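Local coordinates for uncharacterized protein (Klebsiella pneumoniae, PDB 2A2L), which is of unknown function but belongs to the HbpS-like family of haem-degrading proteins and packs as eight copies in its assembly, at residues 19-24 against 48-53; 37-40 against 46-49; 66-71 against 95-100; 81-84 against 89-92; 108-113 against 139-144. One frame throughout, in Å; residues are numbered along the deposited sequence.

Interaction 1. Residues 19-24 against 48-53; sequences QMAAAV and LIQRMD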
# COMPACT_ATOMS: atom_id res chain seq x y z
N GLN A 19 16.41 21.61 -19.98
CA GLN A 19 16.59 21.87 -21.39
C GLN A 19 15.88 20.83 -22.26
O GLN A 19 15.18 21.20 -23.20
CB GLN A 19 18.07 21.93 -21.74
CG GLN A 19 18.83 23.05 -21.02
CD GLN A 19 18.23 24.45 -21.23
OE1 GLN A 19 18.20 25.00 -22.34
NE2 GLN A 19 17.74 25.04 -20.14
N MET A 20 16.04 19.54 -21.93
CA MET A 20 15.28 18.46 -22.61
C MET A 20 13.76 18.53 -22.41
O MET A 20 13.01 18.00 -23.23
CB MET A 20 15.76 17.08 -22.20
CG MET A 20 17.25 16.92 -22.02
SD MET A 20 17.59 15.49 -20.95
CE MET A 20 17.76 14.31 -22.19
N ALA A 21 13.32 19.16 -21.34
CA ALA A 21 11.90 19.45 -21.18
C ALA A 21 11.39 20.37 -22.29
O ALA A 21 10.25 20.21 -22.76
CB ALA A 21 11.62 20.04 -19.80
N ALA A 22 12.22 21.31 -22.73
CA ALA A 22 11.76 22.33 -23.66
C ALA A 22 11.77 21.77 -25.06
O ALA A 22 10.90 22.11 -25.87
CB ALA A 22 12.62 23.58 -23.57
N ALA A 23 12.74 20.91 -25.34
CA ALA A 23 12.84 20.22 -26.61
C ALA A 23 11.57 19.41 -26.82
O ALA A 23 10.83 19.65 -27.78
CB ALA A 23 14.06 19.29 -26.61
N VAL A 24 11.33 18.49 -25.90
CA VAL A 24 10.13 17.65 -25.86
C VAL A 24 8.85 18.46 -26.00
O VAL A 24 7.98 18.10 -26.80
CB VAL A 24 10.13 16.79 -24.56
CG1 VAL A 24 8.76 16.17 -24.26
CG2 VAL A 24 11.18 15.71 -24.65
N LEU A 48 12.95 15.87 -12.48
CA LEU A 48 11.88 16.67 -13.07
C LEU A 48 10.68 15.80 -13.44
O LEU A 48 10.84 14.69 -13.94
CB LEU A 48 12.39 17.38 -14.31
CG LEU A 48 11.52 18.51 -14.87
CD1 LEU A 48 12.42 19.67 -15.22
CD2 LEU A 48 10.77 18.03 -16.10
N ILE A 49 9.48 16.33 -13.18
CA ILE A 49 8.24 15.88 -13.85
C ILE A 49 7.45 17.08 -14.38
O ILE A 49 7.15 17.98 -13.62
CB ILE A 49 7.32 15.14 -12.87
CG1 ILE A 49 7.98 13.86 -12.39
CG2 ILE A 49 5.93 14.89 -13.49
CD1 ILE A 49 7.21 13.18 -11.24
N GLN A 50 7.10 17.06 -15.66
CA GLN A 50 6.41 18.18 -16.29
C GLN A 50 5.24 17.76 -17.17
O GLN A 50 5.42 17.05 -18.17
CB GLN A 50 7.40 18.97 -17.13
CG GLN A 50 6.78 20.12 -17.85
CD GLN A 50 7.80 20.99 -18.51
OE1 GLN A 50 8.48 21.75 -17.84
NE2 GLN A 50 7.91 20.87 -19.84
N ARG A 51 4.05 18.23 -16.81
CA ARG A 51 2.82 17.82 -17.48
C ARG A 51 2.17 18.95 -18.30
O ARG A 51 1.76 19.98 -17.77
CB ARG A 51 1.81 17.19 -16.51
CG ARG A 51 0.51 16.79 -17.21
CD ARG A 51 -0.47 16.02 -16.32
NE ARG A 51 -1.32 16.90 -15.51
CZ ARG A 51 -2.38 17.57 -15.96
NH1 ARG A 51 -2.76 17.48 -17.23
NH2 ARG A 51 -3.08 18.33 -15.13
N MET A 52 2.11 18.74 -19.61
CA MET A 52 1.31 19.59 -20.46
C MET A 52 -0.17 19.58 -20.06
O MET A 52 -0.72 18.56 -19.61
CB MET A 52 1.48 19.19 -21.93
CG MET A 52 2.82 19.63 -22.51
SD MET A 52 3.26 18.83 -24.03
CE MET A 52 4.94 18.49 -23.79
N ASP A 53 -0.82 20.73 -20.22
CA ASP A 53 -2.08 20.99 -19.56
C ASP A 53 -3.22 20.15 -20.13
O ASP A 53 -4.23 19.95 -19.46
CB ASP A 53 -2.40 22.48 -19.68
CG ASP A 53 -1.34 23.36 -19.02
OD1 ASP A 53 -1.29 23.37 -17.78
OD2 ASP A 53 -0.58 24.03 -19.75

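Interaction 2. Residues 37-40 against 46-49; sequences FSVV and TLLI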
# COMPACT_ATOMS: atom_id res chain seq x y z
N PHE A 37 6.54 14.67 -19.30
CA PHE A 37 7.98 14.37 -19.41
C PHE A 37 8.58 14.24 -18.03
O PHE A 37 8.31 15.06 -17.14
CB PHE A 37 8.72 15.49 -20.15
CG PHE A 37 10.22 15.23 -20.36
CD1 PHE A 37 10.66 14.10 -21.08
CD2 PHE A 37 11.17 16.13 -19.87
CE1 PHE A 37 12.03 13.84 -21.29
CE2 PHE A 37 12.56 15.91 -20.07
CZ PHE A 37 13.00 14.76 -20.79
N SER A 38 9.39 13.20 -17.86
CA SER A 38 10.09 13.01 -16.59
C SER A 38 11.54 12.73 -16.84
O SER A 38 11.88 12.21 -17.89
CB SER A 38 9.45 11.91 -15.78
OG SER A 38 8.08 12.17 -15.65
N VAL A 39 12.39 13.12 -15.88
CA VAL A 39 13.81 12.78 -15.86
C VAL A 39 14.19 12.39 -14.46
O VAL A 39 13.88 13.10 -13.51
CB VAL A 39 14.76 13.97 -16.25
CG1 VAL A 39 16.24 13.48 -16.30
CG2 VAL A 39 14.39 14.58 -17.58
N VAL A 40 14.87 11.26 -14.33
CA VAL A 40 15.43 10.85 -13.04
C VAL A 40 16.94 10.98 -13.09
O VAL A 40 17.56 10.83 -14.16
CB VAL A 40 15.02 9.40 -12.67
CG1 VAL A 40 13.49 9.34 -12.41
CG2 VAL A 40 15.41 8.40 -13.79
N THR A 46 13.88 11.30 -8.81
CA THR A 46 13.14 12.27 -9.55
C THR A 46 13.92 13.57 -9.57
O THR A 46 14.24 14.12 -8.52
CB THR A 46 11.78 12.49 -8.89
OG1 THR A 46 11.22 11.23 -8.53
CG2 THR A 46 10.84 13.21 -9.81
N LEU A 47 14.26 14.05 -10.77
CA LEU A 47 14.76 15.41 -10.93
C LEU A 47 13.60 16.27 -11.38
O LEU A 47 13.28 17.25 -10.75
CB LEU A 47 15.87 15.46 -11.99
CG LEU A 47 17.26 14.93 -11.66
CD1 LEU A 47 18.15 14.93 -12.91
CD2 LEU A 47 17.88 15.76 -10.56
N LEU A 48 12.95 15.87 -12.48
CA LEU A 48 11.88 16.67 -13.07
C LEU A 48 10.68 15.80 -13.44
O LEU A 48 10.84 14.69 -13.94
CB LEU A 48 12.39 17.38 -14.31
CG LEU A 48 11.52 18.51 -14.87
CD1 LEU A 48 12.42 19.67 -15.22
CD2 LEU A 48 10.77 18.03 -16.10
N ILE A 49 9.48 16.33 -13.18
CA ILE A 49 8.24 15.88 -13.85
C ILE A 49 7.45 17.08 -14.38
O ILE A 49 7.15 17.98 -13.62
CB ILE A 49 7.32 15.14 -12.87
CG1 ILE A 49 7.98 13.86 -12.39
CG2 ILE A 49 5.93 14.89 -13.49
CD1 ILE A 49 7.21 13.18 -11.24

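Interaction 3. Residues 66-71 against 95-100; sequences KAWSAC and LTNQQR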
# COMPACT_ATOMS: atom_id res chain seq x y z
N LYS A 66 8.54 5.09 -16.29
CA LYS A 66 9.30 4.81 -17.51
C LYS A 66 10.72 5.29 -17.34
O LYS A 66 11.62 4.61 -17.76
CB LYS A 66 8.66 5.46 -18.74
CG LYS A 66 7.39 4.78 -19.21
CD LYS A 66 6.70 5.59 -20.30
CE LYS A 66 5.71 4.76 -21.11
NZ LYS A 66 5.07 5.63 -22.14
N ALA A 67 10.92 6.44 -16.71
CA ALA A 67 12.28 6.95 -16.52
C ALA A 67 13.01 6.05 -15.53
O ALA A 67 14.12 5.58 -15.79
CB ALA A 67 12.28 8.42 -16.04
N TRP A 68 12.36 5.80 -14.40
CA TRP A 68 12.93 4.94 -13.38
C TRP A 68 13.20 3.54 -13.89
O TRP A 68 14.20 2.93 -13.51
CB TRP A 68 12.06 4.93 -12.12
CG TRP A 68 12.59 4.04 -11.04
CD1 TRP A 68 13.44 4.38 -10.01
CD2 TRP A 68 12.31 2.65 -10.88
NE1 TRP A 68 13.70 3.29 -9.23
CE2 TRP A 68 13.03 2.20 -9.74
CE3 TRP A 68 11.56 1.71 -11.61
CZ2 TRP A 68 13.00 0.88 -9.31
CZ3 TRP A 68 11.54 0.39 -11.18
CH2 TRP A 68 12.26 -0.01 -10.03
N SER A 69 12.33 3.03 -14.77
CA SER A 69 12.55 1.73 -15.40
C SER A 69 13.72 1.75 -16.38
O SER A 69 14.57 0.86 -16.36
CB SER A 69 11.29 1.25 -16.12
OG SER A 69 10.28 0.87 -15.20
N ALA A 70 13.75 2.76 -17.23
CA ALA A 70 14.86 2.97 -18.14
C ALA A 70 16.24 3.10 -17.46
O ALA A 70 17.25 2.60 -17.98
CB ALA A 70 14.59 4.16 -19.01
N CYS A 71 16.28 3.76 -16.31
CA CYS A 71 17.52 3.92 -15.55
C CYS A 71 17.85 2.64 -14.80
O CYS A 71 19.00 2.25 -14.72
CB CYS A 71 17.39 5.06 -14.53
SG CYS A 71 18.87 5.33 -13.51
N LEU A 95 4.97 -7.24 -12.43
CA LEU A 95 4.31 -7.31 -11.13
C LEU A 95 5.26 -6.96 -9.99
O LEU A 95 4.83 -6.66 -8.89
CB LEU A 95 3.68 -8.68 -10.93
CG LEU A 95 2.52 -8.90 -11.90
CD1 LEU A 95 2.07 -10.34 -11.84
CD2 LEU A 95 1.34 -7.98 -11.55
N THR A 96 6.55 -6.96 -10.28
CA THR A 96 7.56 -6.64 -9.27
C THR A 96 7.76 -5.15 -9.07
O THR A 96 7.20 -4.34 -9.81
CB THR A 96 8.89 -7.33 -9.57
OG1 THR A 96 9.66 -6.53 -10.47
CG2 THR A 96 8.65 -8.70 -10.15
N ASN A 97 8.52 -4.78 -8.04
CA ASN A 97 8.84 -3.40 -7.73
C ASN A 97 7.66 -2.44 -7.60
O ASN A 97 7.70 -1.33 -8.14
CB ASN A 97 9.82 -2.87 -8.77
CG ASN A 97 11.17 -3.41 -8.59
OD1 ASN A 97 11.94 -2.90 -7.79
ND2 ASN A 97 11.48 -4.50 -9.29
N GLN A 98 6.61 -2.90 -6.93
CA GLN A 98 5.38 -2.14 -6.75
C GLN A 98 4.75 -1.75 -8.10
O GLN A 98 4.06 -0.73 -8.20
CB GLN A 98 5.62 -0.91 -5.85
CG GLN A 98 5.71 -1.22 -4.34
CD GLN A 98 6.82 -2.21 -4.00
OE1 GLN A 98 7.99 -2.00 -4.36
NE2 GLN A 98 6.46 -3.30 -3.33
N GLN A 99 4.98 -2.58 -9.11
CA GLN A 99 4.56 -2.32 -10.48
C GLN A 99 5.15 -1.03 -11.09
O GLN A 99 4.50 -0.37 -11.89
CB GLN A 99 3.03 -2.39 -10.61
CG GLN A 99 2.41 -3.74 -10.14
CD GLN A 99 2.28 -3.92 -8.59
OE1 GLN A 99 1.87 -3.01 -7.85
NE2 GLN A 99 2.64 -5.10 -8.12
N ARG A 100 6.39 -0.70 -10.75
CA ARG A 100 7.04 0.51 -11.29
C ARG A 100 7.68 0.22 -12.62
O ARG A 100 8.03 1.16 -13.35
CB ARG A 100 8.13 1.05 -10.34
CG ARG A 100 7.61 1.73 -9.09
CD ARG A 100 8.70 2.57 -8.43
NE ARG A 100 8.83 3.86 -9.09
CZ ARG A 100 9.79 4.74 -8.83
NH1 ARG A 100 10.70 4.45 -7.90
NH2 ARG A 100 9.83 5.90 -9.48

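Interaction 4. Residues 81-84 against 89-92; sequences TSAV and SLYG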
# COMPACT_ATOMS: atom_id res chain seq x y z
N THR A 81 9.50 -5.36 -23.61
CA THR A 81 8.18 -5.80 -24.06
C THR A 81 8.12 -7.28 -24.47
O THR A 81 7.24 -8.01 -24.02
CB THR A 81 7.70 -4.93 -25.24
OG1 THR A 81 8.12 -3.57 -25.02
CG2 THR A 81 6.19 -5.01 -25.40
N SER A 82 9.05 -7.73 -25.32
CA SER A 82 9.06 -9.12 -25.78
C SER A 82 9.36 -10.15 -24.69
O SER A 82 8.92 -11.29 -24.77
CB SER A 82 10.05 -9.28 -26.94
OG SER A 82 11.20 -8.47 -26.73
N ALA A 83 10.11 -9.75 -23.67
CA ALA A 83 10.50 -10.67 -22.60
C ALA A 83 9.38 -10.95 -21.58
O ALA A 83 9.44 -11.95 -20.86
CB ALA A 83 11.78 -10.16 -21.89
N VAL A 84 8.38 -10.08 -21.53
CA VAL A 84 7.38 -10.12 -20.46
C VAL A 84 6.00 -10.64 -20.88
O VAL A 84 5.08 -10.66 -20.06
CB VAL A 84 7.25 -8.76 -19.73
CG1 VAL A 84 8.63 -8.31 -19.21
CG2 VAL A 84 6.65 -7.70 -20.67
N SER A 89 10.37 -15.62 -21.01
CA SER A 89 11.22 -15.87 -19.83
C SER A 89 10.84 -15.02 -18.60
O SER A 89 10.67 -15.54 -17.49
CB SER A 89 12.70 -15.69 -20.19
OG SER A 89 12.92 -14.43 -20.82
N LEU A 90 10.70 -13.72 -18.82
CA LEU A 90 10.49 -12.76 -17.72
C LEU A 90 9.02 -12.41 -17.51
O LEU A 90 8.73 -11.38 -16.92
CB LEU A 90 11.34 -11.49 -17.93
CG LEU A 90 12.86 -11.63 -17.79
CD1 LEU A 90 13.63 -10.59 -18.55
CD2 LEU A 90 13.30 -11.63 -16.34
N TYR A 91 8.10 -13.25 -17.97
CA TYR A 91 6.66 -13.09 -17.67
C TYR A 91 6.46 -12.90 -16.17
O TYR A 91 6.85 -13.75 -15.39
CB TYR A 91 5.84 -14.31 -18.13
CG TYR A 91 4.33 -14.21 -17.88
CD1 TYR A 91 3.61 -13.07 -18.30
CD2 TYR A 91 3.62 -15.24 -17.26
CE1 TYR A 91 2.23 -12.96 -18.09
CE2 TYR A 91 2.22 -15.16 -17.07
CZ TYR A 91 1.54 -14.01 -17.47
OH TYR A 91 0.17 -13.88 -17.27
N GLY A 92 5.83 -11.79 -15.79
CA GLY A 92 5.61 -11.47 -14.38
C GLY A 92 6.57 -10.43 -13.82
O GLY A 92 6.42 -9.99 -12.69

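Interaction 5. Residues 108-113 against 139-144; sequences LPVIFN and DCFSAL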
# COMPACT_ATOMS: atom_id res chain seq x y z
N LEU A 108 13.72 6.10 -21.85
CA LEU A 108 15.08 5.84 -22.34
C LEU A 108 16.12 6.16 -21.27
O LEU A 108 15.98 7.14 -20.56
CB LEU A 108 15.36 6.63 -23.63
CG LEU A 108 14.65 6.11 -24.89
CD1 LEU A 108 14.81 7.05 -26.04
CD2 LEU A 108 15.13 4.71 -25.29
N PRO A 109 17.15 5.32 -21.13
CA PRO A 109 18.33 5.71 -20.35
C PRO A 109 19.16 6.78 -21.06
O PRO A 109 19.19 6.84 -22.29
CB PRO A 109 19.11 4.41 -20.23
CG PRO A 109 18.74 3.67 -21.46
CD PRO A 109 17.28 3.94 -21.64
N VAL A 110 19.82 7.64 -20.28
CA VAL A 110 20.70 8.66 -20.83
C VAL A 110 22.14 8.17 -20.69
O VAL A 110 22.59 7.94 -19.57
CB VAL A 110 20.55 10.01 -20.07
CG1 VAL A 110 21.48 11.07 -20.66
CG2 VAL A 110 19.11 10.50 -20.09
N ILE A 111 22.83 8.01 -21.81
CA ILE A 111 24.16 7.41 -21.81
C ILE A 111 25.26 8.44 -22.10
O ILE A 111 25.36 8.98 -23.21
CB ILE A 111 24.26 6.25 -22.83
CG1 ILE A 111 23.34 5.10 -22.42
CG2 ILE A 111 25.70 5.81 -23.03
CD1 ILE A 111 22.54 4.56 -23.58
N PHE A 112 26.08 8.69 -21.10
CA PHE A 112 27.18 9.63 -21.24
C PHE A 112 28.47 8.92 -20.82
O PHE A 112 28.56 8.45 -19.69
CB PHE A 112 26.93 10.85 -20.36
CG PHE A 112 27.69 12.10 -20.77
CD1 PHE A 112 27.71 12.53 -22.10
CD2 PHE A 112 28.33 12.88 -19.81
CE1 PHE A 112 28.38 13.70 -22.47
CE2 PHE A 112 29.00 14.06 -20.16
CZ PHE A 112 29.03 14.46 -21.50
N ASN A 113 29.43 8.84 -21.74
CA ASN A 113 30.76 8.28 -21.47
C ASN A 113 30.61 6.82 -21.09
O ASN A 113 31.08 6.39 -20.02
CB ASN A 113 31.52 9.06 -20.37
CG ASN A 113 31.61 10.56 -20.65
OD1 ASN A 113 31.77 10.99 -21.80
ND2 ASN A 113 31.51 11.37 -19.58
N ASP A 139 18.63 13.43 -27.95
CA ASP A 139 19.24 14.21 -29.01
C ASP A 139 19.52 15.67 -28.61
O ASP A 139 20.48 16.28 -29.10
CB ASP A 139 18.36 14.19 -30.25
CG ASP A 139 18.62 12.99 -31.12
OD1 ASP A 139 19.66 12.34 -30.93
OD2 ASP A 139 17.77 12.70 -32.01
N CYS A 140 18.65 16.22 -27.76
CA CYS A 140 18.89 17.54 -27.17
C CYS A 140 20.07 17.45 -26.20
O CYS A 140 21.00 18.27 -26.26
CB CYS A 140 17.62 18.06 -26.47
SG CYS A 140 17.79 19.45 -25.27
N PHE A 141 20.05 16.42 -25.35
CA PHE A 141 21.06 16.27 -24.32
C PHE A 141 22.44 16.30 -24.95
O PHE A 141 23.28 17.13 -24.58
CB PHE A 141 20.87 14.97 -23.51
CG PHE A 141 22.05 14.63 -22.63
CD1 PHE A 141 22.29 15.33 -21.45
CD2 PHE A 141 22.93 13.61 -22.98
CE1 PHE A 141 23.37 15.02 -20.65
CE2 PHE A 141 24.03 13.31 -22.18
CZ PHE A 141 24.24 14.01 -21.01
N SER A 142 22.67 15.42 -25.92
CA SER A 142 24.01 15.19 -26.43
C SER A 142 24.58 16.42 -27.12
O SER A 142 25.79 16.56 -27.24
CB SER A 142 24.03 13.99 -27.38
OG SER A 142 22.95 14.02 -28.28
N ALA A 143 23.69 17.32 -27.53
CA ALA A 143 24.05 18.57 -28.21
C ALA A 143 24.57 19.66 -27.27
O ALA A 143 25.43 20.47 -27.64
CB ALA A 143 22.85 19.10 -29.01
N LEU A 144 24.03 19.68 -26.05
CA LEU A 144 24.34 20.68 -25.02
C LEU A 144 25.85 20.93 -24.76
O LEU A 144 26.64 19.98 -24.74
CB LEU A 144 23.65 20.31 -23.69
CG LEU A 144 22.20 20.76 -23.52
CD1 LEU A 144 21.42 19.79 -22.63
CD2 LEU A 144 22.16 22.15 -22.96

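Interaction 1. Residues 19-24 against 48-53
Helix 14-30 lies against one face of the beta sheet at strand 46-51, an outer strand of the sheet within this chain, and here Ala21 and Val24 of the helix meet Leu48 and Gln50 of the strand and Met52 of the loop that follows. Ala21 sits in the middle. Its CB comes within 4.3 Å of CD2 of Leu48 and packs at the end of the Gln50 side chain, where NE2 of Gln50 is 3.8 Å from CB of Ala21. The Gln50 chain reaches this far because CG stands anti to the backbone N (chi1 178°) and the chain stays extended beyond it, carrying the amide across to the helix. NE2 of Gln50 is also 3.8 Å from Ala21 O, too long for a hydrogen bond. The other end of the amide is accounted for: OE1 of Gln50 is hydrogen-bonded to NE2 of Gln18 of a neighbouring subunit. One helical turn further on, CG1 of Val24 approaches CE of Met52 at 4.5 Å, a loose apolar touch. This is the helix-on-sheet layering of an alpha/beta sandwich, and the short side chain of Ala21 lets the helix backbone come near here, with Ala21 CA 7.5 Å from Gln50 CA. Phe37 of the adjacent strand 36-41 packs on Met20 and Ala21, while helix 127-143 covers Met20 and Val24 through Ala137. At its outer edge the strand continues the sheet across the interface: Leu48, Ile49 and Gln50 pair in an antiparallel ladder with a strand of the same neighbouring subunit.

Interaction 2. Residues 37-40 against 46-49
Val39 and Leu48 form a hydrogen-bonded antiparallel pair. Val39 N donates to Leu48 O at 2.9 Å, with the donor tilted 22° from the carbonyl plane, and Leu48 N returns a nearly straight bond of 3.1 Å to Val39 O. That same carbonyl accepts a second hydrogen bond, from Leu47 N at 2.9 Å to Val39 O, so two donors grip one oxygen and both lie in its carbonyl plane. Leu47 and Leu48 thus both face Val39, which is a classic beta bulge; the register slips by one residue between the Val39-Leu48 pair and the non-hydrogen-bonded pair Val40-Thr46. The bulge sits near the start of strand 46-51, in the hairpin it makes with strand 36-41. Leu47 leans over the partner strand, where its CD1 is 4.2 Å from Val39 CG1, the two side chains passing at a slant. On the face with Val39 and Leu48, CD2 of Leu48 meets CD2 of the Phe37 ring obliquely at 4.2 Å. The other face carries Ser38 and Ile49, also a non-hydrogen-bonded pair: Ser38 OG, beside its own backbone N (chi1 -53°), lies beside the Ile49 side chain, 3.7 Å from Ile49 CG1. The polar end of Ser38 is engaged by Ser63 OG of helix 59-72, which also lays Leu64 on Val40, Thr46 and Ile49. Behind the opposite face, helix 14-30 brings Val24 onto Phe37 and Ala17 onto Val39. Strand 116-123 flanks strand 36-41 through backbone bonds of Ser38 with Gly121 and Val40 with Ala119.

Interaction 3. Residues 66-71 against 95-100
Trp68 swings its indole out from helix 59-72 with CG anti to the backbone N (chi1 178°), and Arg100, bent at chi3 (81°), folds its guanidinium back over that ring. The two flat groups stack with their planes 18° apart, and CZ of Arg100 stands 3.8 Å from the centroid of the five-membered ring of Trp68, a cation-pi contact over the face. NH1 of Arg100 hangs over the pyrrole side, 3.5 Å from Trp68 CD1, while NH2 leans toward Trp68 CB. Nearer the backbone, CB of Arg100 rests 3.6 Å from CZ3 of Trp68. At the edge of the indole, near its plane, OD1 of Asn97 comes within 3.7 Å of Trp68 CH2; the amide of Asn97 is held by Thr96 OG1 and by Ser58 O of a neighbouring subunit. Asn65 takes a hydrogen bond from Arg100 NE and so helps fix the guanidinium. Ser69 OG lies 2.9 Å from Arg100 O, but its hydrogen bonds run to Asn65 O and Ile102 N. The arrangement is a stacked arginine-tryptophan cation-pi pair that pins the long loop between helix 59-72 and strand 107-111 back onto the helix.

Interaction 4. Residues 81-84 against 89-92
The Tyr91 ring takes Val84 O at its edge and in its plane, with CD1 of the ring 3.3 Å from that oxygen. CG of Tyr91 is anti to the backbone N (chi1 -178°), and although the Tyr91 side chain sets out away from 81-84, this setting leaves the CD1 side of the ring beside the carbonyl. Val84 O is also bound by NE2 of Gln94, so the ring edge flanks an oxygen that already has a hydrogen-bonding partner. The backbone link is a single bond, Leu90 N to Ala83 O at 3.0 Å, with an N-H...O angle of 131° that is far from straight. It closes the short loop 84-89, itself part of the long irregular connection between helix 59-72 and strand 107-111, well away from the beta sheet. Beside that bond, CD1 of Leu90 packs 3.8 Å from Ala83 CB, and CG1 of Val84 lies 3.8 Å from Leu90 O. Gly92 follows with a positive phi of 102°, where a side chain would press against the carbonyl O of Tyr91. The projecting loop meets other copies of the protein: Leu90 packs on Val127 of one neighbouring subunit, and Tyr91 on Tyr91 of another.

Interaction 5. Residues 108-113 against 139-144
Phe141 of helix 127-143 and Phe112, just past the end of strand 107-111, meet edge to face. The ring of Phe141 presents its edge to the face of Phe112, with planes 79° apart and centroids separated by 5.3 Å. The nearest atoms are CE2 of Phe141 and CD1 of Phe112, 3.8 Å apart. On its opposite face Phe112 has OD1 of its sequence neighbour Asn113 over the ring centre. Phe141 in turn offers one of its own faces to Val110: the methyl CG1 of Val110 sits 3.8 Å from the centroid of the Phe141 ring and 17° from the normal, a CH-pi contact. That methyl reaches the ring because CG1 of Val110 is anti to the backbone N (chi1 -180°), while Phe141, also anti, extends from the helix toward the strand. Ile117 of strand 116-123 touches all three side chains, and Met20 of helix 14-30 packs on Phe141. Lys5 of a neighbouring subunit adds a cation-pi contact to the Phe141 ring. The result is a T-shaped aromatic pair in the hydrophobic layer between the C-terminal helix and strand 107-111, an outer strand of the sheet within this chain.

How the interactions relate
From the N terminus, interaction 1 closes the first loop by bringing helix 14-30 onto strand 46-51. The hairpin of interaction 2 falls within that loop and finishes on the same strand, sharing Leu48 and Ile49; a probable hydrogen bond from Gln50 N to Phe37 O also joins the two. Next, interaction 3 joins helix 59-72 to residues 95-100, and interaction 4 closes a smaller turn inside the loop so formed, about 14 Å away between centres. Interaction 5 comes last in series, joining strand 107-111 to the C-terminal helix. Across the fold, Ala23 meets Cys140, linking interactions 1 and 5; Val40 meets Ala67, linking 2 and 3; and Ala70 meets Leu108, linking 3 and 5.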